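Local coordinates for protein putative agmatinase (Clostridium difficile, PDB 3LHL) that binds manganese and probably hydrolyses agmatine to putrescine and urea, at residues 133-136 with 142-145; 180-185 with 228-233; 31-36 with 249-254. All coordinates share one frame; numbering follows the deposited sequence.

Interaction 1: residues 133-136 with 142-145; sequences SKNS and KRIW
Arg143 reaches back from helix 140-148 to the backbone of Lys134. The contact closes the connection after strand 115-120 in the parallel alpha/beta arginase fold. Segment 133-136 has no regular structure, and its contact with the helix is at the surface.

The CB of Arg143 points toward this loop. The chain then bends at chi2 (-54°) and again at chi3, which carries it past Asn135. CG passes 4.0 Å from Asn135 OD1, and CD lies 3.9 Å from the same oxygen. The amide plane of Asn135 stands perpendicular to the guanidinium plane, and the two groups make no hydrogen bond.

The next atom makes the main contact. Arg143 NE donates to Lys134 O at 2.9 Å, with a nearly straight N-H...O angle of 167°. The oxygen lies close to the guanidinium plane, at its edge. Relative to the carbonyl, NE sits 48° out of the plane and not on a lone pair. Lys134 O also accepts a hydrogen bond from Thr139 OG1, so two donors hold it.

The guanidinium tip has acidic partners on both terminal nitrogens. NH1 forms a salt bridge with Asp146 on the same helix, and NH2 forms one with Glu128. With NE also bonded, the rotation of the group is fixed at three points. Glu128 is shared, since it also pairs with Lys142 NZ.

Arg143 NH2 lies 3.7 Å from Lys134 CB, beside the base of the lysine chain. That chain runs outward in extended form, leaving Lys134 NZ 6.6 Å from Arg143 NH2.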
loop_
_atom_site.group_PDB
_atom_site.type_symbol
_atom_site.label_atom_id
_atom_site.label_comp_id
_atom_site.label_asym_id
_atom_site.label_seq_id
_atom_site.Cartn_x
_atom_site.Cartn_y
_atom_site.Cartn_z
ATOM N N SER A 133 6.019 21.130 1.521
ATOM C CA SER A 133 5.827 20.491 0.219
ATOM C C SER A 133 4.428 19.892 0.086
ATOM O O SER A 133 3.923 19.252 1.013
ATOM C CB SER A 133 6.865 19.385 0.002
ATOM O OG SER A 133 8.189 19.890 0.088
ATOM N N LYS A 134 3.805 20.109 -1.068
ATOM C CA LYS A 134 2.477 19.576 -1.330
ATOM C C LYS A 134 2.590 18.082 -1.587
ATOM O O LYS A 134 1.650 17.328 -1.350
ATOM C CB LYS A 134 1.853 20.256 -2.550
ATOM C CG LYS A 134 1.460 21.705 -2.318
ATOM C CD LYS A 134 0.868 22.333 -3.571
ATOM C CE LYS A 134 0.652 23.831 -3.379
ATOM N NZ LYS A 134 0.218 24.520 -4.632
ATOM N N ASN A 135 3.750 17.662 -2.079
ATOM C CA ASN A 135 3.983 16.258 -2.373
ATOM C C ASN A 135 4.892 15.665 -1.315
ATOM O O ASN A 135 6.108 15.857 -1.335
ATOM C CB ASN A 135 4.598 16.104 -3.765
ATOM C CG ASN A 135 3.661 16.575 -4.861
ATOM O OD1 ASN A 135 2.511 16.143 -4.931
ATOM N ND2 ASN A 135 4.143 17.468 -5.719
ATOM N N SER A 136 4.274 14.949 -0.384
ATOM C CA SER A 136 4.969 14.319 0.727
ATOM C C SER A 136 4.259 13.018 1.070
ATOM O O SER A 136 3.132 12.781 0.626
ATOM C CB SER A 136 4.938 15.257 1.937
ATOM O OG SER A 136 5.272 14.582 3.135
ATOM N N LYS A 142 -4.475 13.270 0.398
ATOM C CA LYS A 142 -5.090 14.540 0.038
ATOM C C LYS A 142 -4.880 14.724 -1.463
ATOM O O LYS A 142 -5.784 15.152 -2.179
ATOM C CB LYS A 142 -4.440 15.691 0.808
ATOM C CG LYS A 142 -5.063 17.054 0.536
ATOM C CD LYS A 142 -6.534 17.092 0.946
ATOM C CE LYS A 142 -7.196 18.392 0.520
ATOM N NZ LYS A 142 -6.544 19.587 1.127
ATOM N N ARG A 143 -3.684 14.384 -1.937
ATOM C CA ARG A 143 -3.378 14.493 -3.360
ATOM C C ARG A 143 -4.327 13.610 -4.157
ATOM O O ARG A 143 -4.844 14.020 -5.195
ATOM C CB ARG A 143 -1.939 14.058 -3.644
ATOM C CG ARG A 143 -0.908 15.046 -3.156
ATOM C CD ARG A 143 -1.191 16.430 -3.725
ATOM N NE ARG A 143 -0.915 17.434 -2.712
ATOM C CZ ARG A 143 -1.812 18.283 -2.228
ATOM N NH1 ARG A 143 -3.062 18.268 -2.669
ATOM N NH2 ARG A 143 -1.455 19.130 -1.276
ATOM N N ILE A 144 -4.555 12.398 -3.660
ATOM C CA ILE A 144 -5.446 11.468 -4.330
ATOM C C ILE A 144 -6.891 11.949 -4.283
ATOM O O ILE A 144 -7.634 11.773 -5.243
ATOM C CB ILE A 144 -5.336 10.059 -3.715
ATOM C CG1 ILE A 144 -3.956 9.473 -4.054
ATOM C CG2 ILE A 144 -6.479 9.174 -4.218
ATOM C CD1 ILE A 144 -3.679 8.102 -3.465
ATOM N N TRP A 145 -7.289 12.565 -3.177
ATOM C CA TRP A 145 -8.648 13.073 -3.069
ATOM C C TRP A 145 -8.870 14.174 -4.113
ATOM O O TRP A 145 -9.972 14.323 -4.642
ATOM C CB TRP A 145 -8.911 13.636 -1.674
ATOM C CG TRP A 145 -10.275 14.239 -1.551
ATOM C CD1 TRP A 145 -11.457 13.574 -1.375
ATOM C CD2 TRP A 145 -10.607 15.630 -1.659
ATOM N NE1 TRP A 145 -12.508 14.467 -1.368
ATOM C CE2 TRP A 145 -12.014 15.734 -1.540
ATOM C CE3 TRP A 145 -9.853 16.798 -1.845
ATOM C CZ2 TRP A 145 -12.683 16.964 -1.603
ATOM C CZ3 TRP A 145 -10.517 18.021 -1.908
ATOM C CH2 TRP A 145 -11.921 18.094 -1.787
#

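Interaction 2: residues 180-185 with 228-233; sequences GGIDTF and QEIFKI
Phe185 places its ring against Ile230 and Ile233 of helix 229-235. In the three-layer alpha/beta/alpha arginase fold, this contact joins the loop after the outermost strand 176-179 to a helix that follows strand 196-202. The loop ends in a type I beta turn from Ile182 to Phe185, closed by Phe185 N to Ile182 O at 3.1 Å. Phe185 is then the first residue of helix 185-191.

The tight part is at the CD2 and CE2 atoms of the phenyl ring. Phe185 CG lies anti to the backbone N (chi1 -167°), which carries the ring out toward the facing helix. Phe185 CE2 comes 3.7 Å from Ile230 CB. The neighbouring Phe185 CD2 lies 3.9 Å from Ile233 CG2, so the two isoleucines, one helical turn apart, share this stretch of the ring. Phe120 and Phe156 on the sheet strands each pack edge-to-face with Phe185. The ring is therefore held between the sheet and the helix, and it is buried.

Ile182 adds a looser touch. Ile182 CD1 meets Ile230 CG2 at 4.1 Å, with the two side chains crossing at about a right angle. Ile182 and Ile230 both also rest on Phe120.

Toward solvent the packing gives way to polar groups. Asp183 is exposed, and its CB points away from the helix. On the helix, Lys232 NZ and Glu229 OE1 face each other at 4.0 Å, a long salt bridge that stays within its own segment.

No hydrogen bond or salt bridge crosses between the two segments. Their attachment is apolar, so it depends on the fit of carbon surfaces and the exclusion of water.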
loop_
_atom_site.group_PDB
_atom_site.type_symbol
_atom_site.label_atom_id
_atom_site.label_comp_id
_atom_site.label_asym_id
_atom_site.label_seq_id
_atom_site.Cartn_x
_atom_site.Cartn_y
_atom_site.Cartn_z
ATOM N N GLY A 180 -9.036 4.267 14.700
ATOM C CA GLY A 180 -8.599 3.315 15.705
ATOM C C GLY A 180 -8.882 1.844 15.480
ATOM O O GLY A 180 -8.746 1.050 16.410
ATOM N N GLY A 181 -9.266 1.465 14.266
ATOM C CA GLY A 181 -9.547 0.065 14.009
ATOM C C GLY A 181 -9.811 -0.262 12.552
ATOM O O GLY A 181 -9.791 0.622 11.693
ATOM N N ILE A 182 -10.056 -1.540 12.279
ATOM C CA ILE A 182 -10.328 -2.015 10.924
ATOM C C ILE A 182 -11.554 -2.935 10.909
ATOM O O ILE A 182 -11.791 -3.652 9.937
ATOM C CB ILE A 182 -9.124 -2.804 10.368
ATOM C CG1 ILE A 182 -8.843 -4.006 11.273
ATOM C CG2 ILE A 182 -7.886 -1.905 10.305
ATOM C CD1 ILE A 182 -7.711 -4.868 10.807
ATOM N N ASP A 183 -12.328 -2.900 11.987
ATOM C CA ASP A 183 -13.509 -3.750 12.130
ATOM C C ASP A 183 -14.594 -3.596 11.067
ATOM O O ASP A 183 -15.319 -4.549 10.782
ATOM C CB ASP A 183 -14.124 -3.542 13.516
ATOM C CG ASP A 183 -13.157 -3.884 14.636
ATOM O OD1 ASP A 183 -12.653 -5.027 14.657
ATOM O OD2 ASP A 183 -12.900 -3.012 15.496
ATOM N N THR A 184 -14.708 -2.409 10.477
ATOM C CA THR A 184 -15.722 -2.168 9.462
ATOM C C THR A 184 -15.298 -2.588 8.054
ATOM O O THR A 184 -16.090 -2.487 7.114
ATOM C CB THR A 184 -16.112 -0.678 9.405
ATOM O OG1 THR A 184 -14.984 0.095 8.976
ATOM C CG2 THR A 184 -16.564 -0.188 10.774
ATOM N N PHE A 185 -14.066 -3.068 7.906
ATOM C CA PHE A 185 -13.560 -3.457 6.587
ATOM C C PHE A 185 -14.446 -4.420 5.798
ATOM O O PHE A 185 -14.682 -4.210 4.607
ATOM C CB PHE A 185 -12.153 -4.048 6.691
ATOM C CG PHE A 185 -11.452 -4.171 5.356
ATOM C CD1 PHE A 185 -11.239 -3.041 4.558
ATOM C CD2 PHE A 185 -11.031 -5.414 4.882
ATOM C CE1 PHE A 185 -10.618 -3.150 3.303
ATOM C CE2 PHE A 185 -10.411 -5.536 3.632
ATOM C CZ PHE A 185 -10.204 -4.399 2.838
ATOM N N GLN A 228 -4.337 -9.836 9.411
ATOM C CA GLN A 228 -4.456 -10.834 8.352
ATOM C C GLN A 228 -5.898 -11.143 7.964
ATOM O O GLN A 228 -6.153 -11.662 6.878
ATOM C CB GLN A 228 -3.714 -12.122 8.737
ATOM C CG GLN A 228 -4.484 -13.093 9.601
ATOM C CD GLN A 228 -3.645 -14.296 9.986
ATOM O OE1 GLN A 228 -2.804 -14.751 9.210
ATOM N NE2 GLN A 228 -3.880 -14.827 11.180
ATOM N N GLU A 229 -6.840 -10.811 8.840
ATOM C CA GLU A 229 -8.255 -11.042 8.553
ATOM C C GLU A 229 -8.695 -10.305 7.286
ATOM O O GLU A 229 -9.626 -10.732 6.607
ATOM C CB GLU A 229 -9.120 -10.585 9.728
ATOM C CG GLU A 229 -9.087 -11.518 10.927
ATOM C CD GLU A 229 -9.515 -12.929 10.561
ATOM O OE1 GLU A 229 -10.544 -13.084 9.867
ATOM O OE2 GLU A 229 -8.825 -13.885 10.970
ATOM N N ILE A 230 -8.031 -9.197 6.961
ATOM C CA ILE A 230 -8.414 -8.455 5.767
ATOM C C ILE A 230 -8.122 -9.282 4.521
ATOM O O ILE A 230 -8.765 -9.108 3.487
ATOM C CB ILE A 230 -7.683 -7.093 5.644
ATOM C CG1 ILE A 230 -6.208 -7.302 5.290
ATOM C CG2 ILE A 230 -7.811 -6.324 6.942
ATOM C CD1 ILE A 230 -5.549 -6.059 4.722
ATOM N N PHE A 231 -7.156 -10.192 4.618
ATOM C CA PHE A 231 -6.829 -11.024 3.469
ATOM C C PHE A 231 -7.968 -12.000 3.193
ATOM O O PHE A 231 -8.320 -12.251 2.037
ATOM C CB PHE A 231 -5.524 -11.781 3.713
ATOM C CG PHE A 231 -4.348 -10.881 3.954
ATOM C CD1 PHE A 231 -4.178 -9.721 3.199
ATOM C CD2 PHE A 231 -3.407 -11.193 4.933
ATOM C CE1 PHE A 231 -3.091 -8.883 3.415
ATOM C CE2 PHE A 231 -2.316 -10.362 5.157
ATOM C CZ PHE A 231 -2.157 -9.201 4.395
ATOM N N LYS A 232 -8.555 -12.535 4.258
ATOM C CA LYS A 232 -9.658 -13.472 4.123
ATOM C C LYS A 232 -10.877 -12.735 3.565
ATOM O O LYS A 232 -11.574 -13.236 2.683
ATOM C CB LYS A 232 -9.991 -14.090 5.486
ATOM C CG LYS A 232 -10.890 -15.314 5.409
ATOM C CD LYS A 232 -11.196 -15.863 6.795
ATOM C CE LYS A 232 -12.673 -15.693 7.142
ATOM N NZ LYS A 232 -13.119 -14.267 7.112
ATOM N N ILE A 233 -11.118 -11.538 4.089
ATOM C CA ILE A 233 -12.241 -10.706 3.668
ATOM C C ILE A 233 -12.155 -10.348 2.184
ATOM O O ILE A 233 -13.161 -10.353 1.470
ATOM C CB ILE A 233 -12.289 -9.419 4.512
ATOM C CG1 ILE A 233 -12.617 -9.786 5.964
ATOM C CG2 ILE A 233 -13.298 -8.441 3.928
ATOM C CD1 ILE A 233 -12.405 -8.670 6.952
#

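Interaction 3: residues 31-36 with 249-254; sequences SSSMRK and LSPDYD
Ser33, which packs on Pro251, sits in a helical turn closed by the backbone bond from Arg35 N to Ser31 O at 2.8 Å. Ser33 CB lies 3.5 Å from Pro251 CG. The Ser33 hydroxyl is anti to the backbone N (chi1 176°), and Ser33 OG passes 3.6 Å from Pro251 CB. This is a van der Waals contact. The polar partner of Ser33 OG is Thr260 OG1, through a weak hydrogen bond.

Pro251 opens a short 3-10 turn, closed by Asp254 N to Pro251 O at 2.9 Å. The turn belongs to the loop after strand 240-247. In the arginase fold such loops, at the C-terminal ends of the parallel strands, surround the manganese site. Glu248, just before Leu249, has been seen as a ligand of a third manganese in this protein, though not in this chain.

Deeper in, Met34, present as selenomethionine, packs on Leu249 through CG and SE. Met34 CG lies 3.7 Å from Leu249 CD2, and Met34 SE lies 4.0 Å from the same methyl. The closer approach of Met34 CE to Leu249 CD2 is doubtful. Ala263 of helix 258-278 touches both side chains.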
loop_
_atom_site.group_PDB
_atom_site.type_symbol
_atom_site.label_atom_id
_atom_site.label_comp_id
_atom_site.label_asym_id
_atom_site.label_seq_id
_atom_site.Cartn_x
_atom_site.Cartn_y
_atom_site.Cartn_z
ATOM N N SER A 31 12.192 -3.060 -0.134
ATOM C CA SER A 31 12.219 -4.182 -1.073
ATOM C C SER A 31 13.528 -4.966 -1.089
ATOM O O SER A 31 13.513 -6.193 -1.153
ATOM C CB SER A 31 11.878 -3.705 -2.493
ATOM O OG SER A 31 12.839 -2.789 -2.985
ATOM N N SER A 32 14.660 -4.271 -1.028
ATOM C CA SER A 32 15.947 -4.959 -1.039
ATOM C C SER A 32 16.143 -5.745 0.258
ATOM O O SER A 32 16.752 -6.809 0.265
ATOM C CB SER A 32 17.089 -3.956 -1.225
ATOM O OG SER A 32 17.088 -2.999 -0.187
ATOM N N SER A 33 15.634 -5.216 1.360
ATOM C CA SER A 33 15.747 -5.915 2.629
ATOM C C SER A 33 14.859 -7.164 2.588
ATOM O O SER A 33 15.228 -8.223 3.088
ATOM C CB SER A 33 15.312 -5.003 3.775
ATOM O OG SER A 33 15.334 -5.702 5.003
HETATM N N MSE A 34 13.686 -7.034 1.975
HETATM C CA MSE A 34 12.764 -8.155 1.871
HETATM C C MSE A 34 13.279 -9.195 0.880
HETATM O O MSE A 34 12.985 -10.383 1.008
HETATM C CB MSE A 34 11.389 -7.672 1.411
HETATM C CG MSE A 34 10.720 -6.672 2.338
HETATM SE SE MSE A 34 9.093 -5.997 1.543
HETATM C CE MSE A 34 9.398 -4.114 1.696
ATOM N N ARG A 35 14.044 -8.743 -0.107
ATOM C CA ARG A 35 14.567 -9.635 -1.132
ATOM C C ARG A 35 15.453 -10.750 -0.583
ATOM O O ARG A 35 15.306 -11.909 -0.969
ATOM C CB ARG A 35 15.329 -8.839 -2.199
ATOM C CG ARG A 35 15.944 -9.710 -3.285
ATOM C CD ARG A 35 16.362 -8.905 -4.504
ATOM N NE ARG A 35 15.236 -8.160 -5.064
ATOM C CZ ARG A 35 15.102 -6.839 -4.977
ATOM N NH1 ARG A 35 16.027 -6.115 -4.355
ATOM N NH2 ARG A 35 14.043 -6.244 -5.505
ATOM N N LYS A 36 16.363 -10.409 0.319
ATOM C CA LYS A 36 17.251 -11.417 0.886
ATOM C C LYS A 36 16.559 -12.233 1.968
ATOM O O LYS A 36 17.161 -13.126 2.557
ATOM C CB LYS A 36 18.501 -10.757 1.471
ATOM C CG LYS A 36 18.223 -9.752 2.578
ATOM C CD LYS A 36 19.512 -9.321 3.272
ATOM C CE LYS A 36 20.158 -10.489 4.019
ATOM N NZ LYS A 36 21.334 -10.091 4.850
ATOM N N LEU A 249 7.921 0.416 5.093
ATOM C CA LEU A 249 8.747 -0.531 5.831
ATOM C C LEU A 249 10.129 0.112 5.834
ATOM O O LEU A 249 10.692 0.384 4.773
ATOM C CB LEU A 249 8.849 -1.887 5.127
ATOM C CG LEU A 249 10.060 -2.707 5.621
ATOM C CD1 LEU A 249 9.791 -3.250 7.032
ATOM C CD2 LEU A 249 10.349 -3.852 4.666
ATOM N N SER A 250 10.654 0.382 7.022
ATOM C CA SER A 250 11.976 0.978 7.168
ATOM C C SER A 250 12.712 0.011 8.090
ATOM O O SER A 250 12.704 0.167 9.307
ATOM C CB SER A 250 11.865 2.362 7.802
ATOM O OG SER A 250 13.073 3.076 7.641
ATOM N N PRO A 251 13.355 -1.010 7.498
ATOM C CA PRO A 251 14.133 -2.111 8.085
ATOM C C PRO A 251 15.016 -1.834 9.291
ATOM O O PRO A 251 14.792 -2.376 10.374
ATOM C CB PRO A 251 14.953 -2.626 6.901
ATOM C CG PRO A 251 14.069 -2.363 5.745
ATOM C CD PRO A 251 13.552 -0.974 6.037
ATOM N N ASP A 252 16.030 -1.003 9.097
ATOM C CA ASP A 252 16.975 -0.705 10.158
ATOM C C ASP A 252 16.389 -0.259 11.491
ATOM O O ASP A 252 17.024 -0.443 12.527
ATOM C CB ASP A 252 17.995 0.325 9.674
ATOM C CG ASP A 252 18.693 -0.109 8.401
ATOM O OD1 ASP A 252 18.980 -1.319 8.267
ATOM O OD2 ASP A 252 18.957 0.757 7.536
ATOM N N TYR A 253 15.189 0.309 11.488
ATOM C CA TYR A 253 14.609 0.755 12.751
ATOM C C TYR A 253 14.120 -0.391 13.629
ATOM O O TYR A 253 13.829 -0.192 14.807
ATOM C CB TYR A 253 13.490 1.768 12.499
ATOM C CG TYR A 253 14.010 3.066 11.912
ATOM C CD1 TYR A 253 15.088 3.738 12.505
ATOM C CD2 TYR A 253 13.444 3.612 10.760
ATOM C CE1 TYR A 253 15.591 4.926 11.956
ATOM C CE2 TYR A 253 13.934 4.794 10.206
ATOM C CZ TYR A 253 15.008 5.445 10.806
ATOM O OH TYR A 253 15.504 6.598 10.244
ATOM N N ASP A 254 14.031 -1.587 13.056
ATOM C CA ASP A 254 13.625 -2.766 13.817
ATOM C C ASP A 254 14.837 -3.681 13.843
ATOM O O ASP A 254 15.033 -4.499 12.941
ATOM C CB ASP A 254 12.454 -3.506 13.158
ATOM C CG ASP A 254 11.974 -4.687 13.990
ATOM O OD1 ASP A 254 12.683 -5.068 14.948
ATOM O OD2 ASP A 254 10.893 -5.238 13.689
#

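The three contacts are spread around one parallel alpha/beta domain and do not touch. Their centres are 24 to 26 Å apart. Interactions 2 and 3 are the closest pair, with nearest atoms about 12 Å apart. Interaction 3 spans most of the chain, joining helix 30-38 to the loop after strand 240-247. The other two fall between its segments in sequence. Interaction 1 closes first, in the connection after strand 115-120, and interaction 2 follows, joining the regions after strands 176-179 and 196-202. In each of the three contacts the nearest side chain lies about 11 to 13 Å from a manganese ion. All three join connections of the parallel sheet and lie outside the first metal shell.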